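Local structure of pyridoxamine 5'-phosphate oxidase-related, FMN-binding (Mycobacterium smegmatis, 3F7E) at the interface of chains A and B. The protein acts as a reductase that uses the deazaflavin coenzyme F420, and may reduce carbon-carbon double bonds in substrates such as aflatoxins. Numbering follows the deposited sequence. Chains: chain A/B, Pyridoxamine 5'-phosphate oxidase-related, FMN-binding.

The interface of chains A and B. Residues chain A 24, 26, 28-29; chain B 62, 64, 78, 80.
A:Arg24 and B:Arg80 meet tip to tip in a two-fold symmetric homodimer interface, at a patch, present twice, that ties the loop leading into strand 29-34 of chain A to strands 62-68 and 76-88 of chain B in the deposited dimer. It illustrates how like-charged groups can be joined by stacking and water. The two guanidinium planes lie 3° apart; B:Arg80 NH2 sits over the centre of the A:Arg24 group, 3.5 Å from its CZ, and A:Arg24 NE lies over the other group. A:Arg24 arrives with its chain extended from CG to NE, whereas B:Arg80 bends at chi3 (71°), turning its guanidinium out of line. A:Asp26 and B:Glu78 lie near the pair without touching its charged atoms and may temper the repulsion.

Water 1 lies in plane at the edge of the B:Arg80 guanidinium, hydrogen-bonded to NE and NH1 and also to A:Thr28 OG1, and is 2.7 Å from the carbonyl O of A:Pro29. That carbonyl holds water 2, which also bonds A:Arg24 NE and, at 2.9 Å, the B:Glu78 carboxylate atom OE1. B:Arg80 crosses A:Thr28 at about a right angle, its NH1 making a weak bond to OG1. A:Asp26 OD2 accepts a hydrogen bond from A:Thr28 OG1 at 2.8 Å on its syn side and another from the A:Thr28 backbone N, from above the carboxylate plane. With A:Thr28 CG2 anti to the carbonyl carbon (chi1 67°), it packs tightly on B:Ala62 CB at 3.5 Å, while A:Pro29 CD lies 3.3 Å from B:Ala62 O. Stacked arginines, bridging waters and this methyl contact probably contribute to holding the chains together, if the crystal dimer is biological.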
loop_
_atom_site.group_PDB
_atom_site.type_symbol
_atom_site.label_atom_id
_atom_site.label_comp_id
_atom_site.label_asym_id
_atom_site.label_seq_id
_atom_site.Cartn_x
_atom_site.Cartn_y
_atom_site.Cartn_z
ATOM N N ARG A 24 4.206 -12.085 -5.422
ATOM C CA ARG A 24 4.338 -12.889 -6.630
ATOM C C ARG A 24 4.981 -14.261 -6.330
ATOM O O ARG A 24 5.656 -14.439 -5.334
ATOM C CB ARG A 24 5.194 -12.144 -7.641
ATOM C CG ARG A 24 4.628 -10.794 -8.047
ATOM C CD ARG A 24 5.560 -10.007 -8.982
ATOM N NE ARG A 24 4.875 -8.834 -9.520
ATOM C CZ ARG A 24 4.437 -8.720 -10.775
ATOM N NH1 ARG A 24 4.614 -9.709 -11.649
ATOM N NH2 ARG A 24 3.812 -7.611 -11.159
ATOM N N ASP A 26 7.598 -15.410 -7.480
ATOM C CA ASP A 26 9.053 -15.217 -7.349
ATOM C C ASP A 26 9.469 -14.587 -6.005
ATOM O O ASP A 26 10.652 -14.316 -5.773
ATOM C CB ASP A 26 9.619 -14.440 -8.554
ATOM C CG ASP A 26 9.284 -12.955 -8.532
ATOM O OD1 ASP A 26 9.754 -12.227 -9.422
ATOM O OD2 ASP A 26 8.551 -12.491 -7.642
ATOM N N THR A 28 8.604 -11.606 -4.774
ATOM C CA THR A 28 8.637 -10.138 -4.697
ATOM C C THR A 28 7.212 -9.571 -4.572
ATOM O O THR A 28 6.274 -10.189 -5.033
ATOM C CB THR A 28 9.368 -9.521 -5.907
ATOM O OG1 THR A 28 8.619 -9.747 -7.104
ATOM C CG2 THR A 28 10.787 -10.124 -6.089
ATOM N N PRO A 29 7.046 -8.410 -3.919
ATOM C CA PRO A 29 5.697 -7.891 -3.638
ATOM C C PRO A 29 5.105 -7.054 -4.758
ATOM O O PRO A 29 5.818 -6.530 -5.626
ATOM C CB PRO A 29 5.914 -7.060 -2.374
ATOM C CG PRO A 29 7.320 -6.520 -2.533
ATOM C CD PRO A 29 8.101 -7.587 -3.269
ATOM N N ALA B 62 13.453 -6.810 -2.174
ATOM C CA ALA B 62 12.441 -6.431 -3.177
ATOM C C ALA B 62 11.256 -5.746 -2.516
ATOM O O ALA B 62 10.643 -6.304 -1.596
ATOM C CB ALA B 62 11.982 -7.650 -3.939
ATOM N N ALA B 64 7.752 -2.715 -3.195
ATOM C CA ALA B 64 6.861 -2.033 -4.161
ATOM C C ALA B 64 6.154 -0.916 -3.422
ATOM O O ALA B 64 5.843 -1.061 -2.244
ATOM C CB ALA B 64 5.866 -3.008 -4.774
ATOM N N GLU B 78 2.154 2.308 -9.221
ATOM C CA GLU B 78 2.889 1.290 -8.458
ATOM C C GLU B 78 4.325 1.314 -8.956
ATOM O O GLU B 78 4.590 1.164 -10.153
ATOM C CB GLU B 78 2.390 -0.163 -8.635
ATOM C CG GLU B 78 3.237 -1.177 -7.813
ATOM C CD GLU B 78 3.206 -2.627 -8.286
ATOM O OE1 GLU B 78 3.255 -3.501 -7.389
ATOM O OE2 GLU B 78 3.166 -2.898 -9.511
ATOM N N ARG B 80 7.827 -0.693 -8.550
ATOM C CA ARG B 80 8.542 -1.870 -8.044
ATOM C C ARG B 80 10.020 -1.519 -8.032
ATOM O O ARG B 80 10.497 -0.795 -8.914
ATOM C CB ARG B 80 8.365 -3.090 -8.961
ATOM C CG ARG B 80 6.960 -3.606 -9.100
ATOM C CD ARG B 80 6.904 -4.710 -10.192
ATOM N NE ARG B 80 7.565 -5.917 -9.689
ATOM C CZ ARG B 80 7.789 -7.039 -10.363
ATOM N NH1 ARG B 80 8.402 -8.049 -9.755
ATOM N NH2 ARG B 80 7.439 -7.152 -11.639
HETATM O O HOH W 1 8.021 -6.733 -7.107
HETATM O O HOH W 2 4.734 -5.868 -8.210
#